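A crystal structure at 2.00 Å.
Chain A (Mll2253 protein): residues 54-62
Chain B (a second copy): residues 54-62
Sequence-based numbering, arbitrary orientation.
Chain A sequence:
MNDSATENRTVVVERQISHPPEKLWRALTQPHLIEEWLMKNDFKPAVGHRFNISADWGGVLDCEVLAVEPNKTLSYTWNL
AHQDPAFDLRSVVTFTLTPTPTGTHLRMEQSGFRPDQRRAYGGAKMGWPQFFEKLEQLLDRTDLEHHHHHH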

# COMPACT_ATOMS: atom_id res chain seq x y z
N SER A 54 -6.61 4.73 0.69
CA SER A 54 -5.94 4.18 -0.48
C SER A 54 -4.47 4.54 -0.61
O SER A 54 -3.98 5.50 -0.01
CB SER A 54 -6.68 4.63 -1.75
OG SER A 54 -6.68 6.05 -1.87
N ALA A 55 -3.77 3.74 -1.41
CA ALA A 55 -2.35 3.94 -1.65
C ALA A 55 -2.16 4.40 -3.10
O ALA A 55 -2.99 4.11 -3.95
CB ALA A 55 -1.59 2.64 -1.40
N ASP A 56 -1.06 5.09 -3.37
CA ASP A 56 -0.79 5.58 -4.72
C ASP A 56 -0.69 4.49 -5.78
O ASP A 56 -0.84 4.78 -6.97
CB ASP A 56 0.50 6.42 -4.73
CG ASP A 56 0.36 7.71 -3.95
OD1 ASP A 56 -0.73 8.32 -3.98
OD2 ASP A 56 1.35 8.12 -3.30
N TRP A 57 -0.45 3.25 -5.38
CA TRP A 57 -0.34 2.17 -6.36
C TRP A 57 -1.67 1.48 -6.67
O TRP A 57 -1.71 0.53 -7.46
CB TRP A 57 0.69 1.12 -5.91
CG TRP A 57 0.59 0.74 -4.47
CD1 TRP A 57 1.22 1.35 -3.42
CD2 TRP A 57 -0.17 -0.33 -3.91
NE1 TRP A 57 0.90 0.73 -2.24
CE2 TRP A 57 0.05 -0.31 -2.51
CE3 TRP A 57 -1.01 -1.31 -4.45
CZ2 TRP A 57 -0.55 -1.23 -1.65
CZ3 TRP A 57 -1.61 -2.22 -3.59
CH2 TRP A 57 -1.37 -2.18 -2.21
N GLY A 58 -2.75 1.95 -6.05
CA GLY A 58 -4.06 1.37 -6.32
C GLY A 58 -4.76 0.64 -5.19
O GLY A 58 -5.99 0.54 -5.20
N GLY A 59 -4.01 0.12 -4.23
CA GLY A 59 -4.62 -0.59 -3.13
C GLY A 59 -5.62 0.32 -2.44
O GLY A 59 -5.41 1.53 -2.37
N VAL A 60 -6.71 -0.24 -1.93
CA VAL A 60 -7.73 0.57 -1.27
C VAL A 60 -8.51 -0.25 -0.27
O VAL A 60 -8.66 -1.46 -0.43
CB VAL A 60 -8.71 1.15 -2.33
CG1 VAL A 60 -9.26 0.02 -3.17
CG2 VAL A 60 -9.85 1.90 -1.65
N LEU A 61 -8.99 0.44 0.77
CA LEU A 61 -9.80 -0.17 1.83
C LEU A 61 -11.13 0.58 1.88
O LEU A 61 -11.17 1.77 1.57
CB LEU A 61 -9.13 0.00 3.20
CG LEU A 61 -7.75 -0.61 3.43
CD1 LEU A 61 -7.20 -0.12 4.77
CD2 LEU A 61 -7.85 -2.12 3.40
N ASP A 62 -12.20 -0.12 2.26
CA ASP A 62 -13.53 0.46 2.40
C ASP A 62 -13.81 0.58 3.89
O ASP A 62 -13.69 -0.41 4.63
CB ASP A 62 -14.59 -0.43 1.76
CG ASP A 62 -14.52 -0.45 0.24
OD1 ASP A 62 -15.39 -1.08 -0.38
OD2 ASP A 62 -13.60 0.17 -0.33
N SER B 54 0.37 -7.89 -2.49
CA SER B 54 -0.38 -7.38 -1.34
C SER B 54 0.46 -6.62 -0.31
O SER B 54 1.66 -6.87 -0.15
CB SER B 54 -1.11 -8.54 -0.65
OG SER B 54 -0.19 -9.49 -0.13
N ALA B 55 -0.20 -5.71 0.39
CA ALA B 55 0.43 -4.87 1.40
C ALA B 55 0.12 -5.34 2.82
O ALA B 55 -0.85 -6.06 3.04
CB ALA B 55 -0.03 -3.43 1.22
N ASP B 56 0.92 -4.90 3.78
CA ASP B 56 0.69 -5.32 5.17
C ASP B 56 -0.61 -4.79 5.76
O ASP B 56 -1.18 -5.41 6.66
CB ASP B 56 1.85 -4.89 6.07
CG ASP B 56 3.13 -5.67 5.78
OD1 ASP B 56 3.05 -6.80 5.25
OD2 ASP B 56 4.22 -5.14 6.09
N TRP B 57 -1.10 -3.66 5.25
CA TRP B 57 -2.32 -3.05 5.76
C TRP B 57 -3.62 -3.61 5.18
O TRP B 57 -4.72 -3.15 5.53
CB TRP B 57 -2.28 -1.53 5.56
CG TRP B 57 -1.86 -1.09 4.19
CD1 TRP B 57 -0.59 -0.80 3.78
CD2 TRP B 57 -2.72 -0.81 3.08
NE1 TRP B 57 -0.61 -0.34 2.48
CE2 TRP B 57 -1.90 -0.34 2.03
CE3 TRP B 57 -4.10 -0.91 2.87
CZ2 TRP B 57 -2.43 0.03 0.79
CZ3 TRP B 57 -4.62 -0.54 1.64
CH2 TRP B 57 -3.78 -0.08 0.61
N GLY B 58 -3.50 -4.58 4.28
CA GLY B 58 -4.68 -5.20 3.69
C GLY B 58 -4.92 -5.01 2.20
O GLY B 58 -5.65 -5.80 1.61
N GLY B 59 -4.33 -3.98 1.60
CA GLY B 59 -4.55 -3.74 0.18
C GLY B 59 -4.00 -4.87 -0.66
O GLY B 59 -3.00 -5.50 -0.30
N VAL B 60 -4.64 -5.14 -1.80
CA VAL B 60 -4.19 -6.23 -2.66
C VAL B 60 -4.54 -5.97 -4.12
O VAL B 60 -5.56 -5.36 -4.42
CB VAL B 60 -4.83 -7.58 -2.23
CG1 VAL B 60 -6.32 -7.48 -2.25
CG2 VAL B 60 -4.35 -8.70 -3.14
N LEU B 61 -3.67 -6.43 -5.01
CA LEU B 61 -3.86 -6.29 -6.44
C LEU B 61 -3.87 -7.68 -7.05
O LEU B 61 -3.19 -8.59 -6.55
CB LEU B 61 -2.71 -5.49 -7.06
CG LEU B 61 -2.72 -3.98 -6.82
CD1 LEU B 61 -1.42 -3.40 -7.30
CD2 LEU B 61 -3.90 -3.36 -7.52
N ASP B 62 -4.64 -7.85 -8.12
CA ASP B 62 -4.74 -9.12 -8.83
C ASP B 62 -3.95 -8.96 -10.11
O ASP B 62 -4.21 -8.04 -10.89
CB ASP B 62 -6.19 -9.43 -9.19
CG ASP B 62 -7.11 -9.39 -7.98
OD1 ASP B 62 -8.32 -9.16 -8.17
OD2 ASP B 62 -6.62 -9.61 -6.85
O HOH W 1 1.61 0.77 0.63
O HOH W 2 -7.22 -3.22 -2.32

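The same stretch from two copies of Mll2253 meets here, and the contact is almost wholly apolar. No direct hydrogen bond crosses it. Together the stretches bury 416 Å², with Trp A57 and Trp B57 contributing the largest shares.

Each chain makes a type I turn, from Ala A55 to Gly A58 and from Ala B55 to Gly B58. Gly A58 N donates to Ala A55 O at 3.0 Å, and Gly B58 N to Ala B55 O at 3.3 Å. Trp A57 and Trp B57 occupy the same position in these turns. Both have chi1 in the p well (44° and 47°) and chi2 near -90°. This conformation folds each indole back, Trp A57 over Gly A59 and Trp B57 over Gly B59, and brings its six-membered ring to the partner chain. The rings meet obliquely, with planes at 45° and centroids 5.5 Å apart. Trp A57 CZ2 lies 3.3 Å from Trp B57 CZ2.

The indole nitrogens remain satisfied. Trp A57 NE1 and Trp B57 NE1 both donate to water 1, at 3.0 and 3.1 Å. Water 2 similarly accepts from Val A60 N at 3.0 Å and Val B60 N at 3.3 Å.

Small residues line the rings. Ala A55 CB packs 3.5 Å from Trp B57 CZ2, and Ala B55 CB 3.7 Å from Trp A57 CZ2. A CB on Gly A59 would clash with CH2 of both Trp A57 and Trp B57. One on Gly B59 would clash with Trp B57 CH2 and sit tight against Trp A57 CH2. Gly A58 and Gly B58 have positive phi, and their backbone angles by themselves call for glycine.

Leucines pack at the ring edges. Leu A61 and Leu B61 share the m, t rotamer. Leu A61 CG lies 3.6 Å from Trp B57 CZ3, and Leu B61 CD1 3.6 Å from Trp A57 CE3. The CA-to-CB bonds of Val A60 and Val B60 point away from the other stretch.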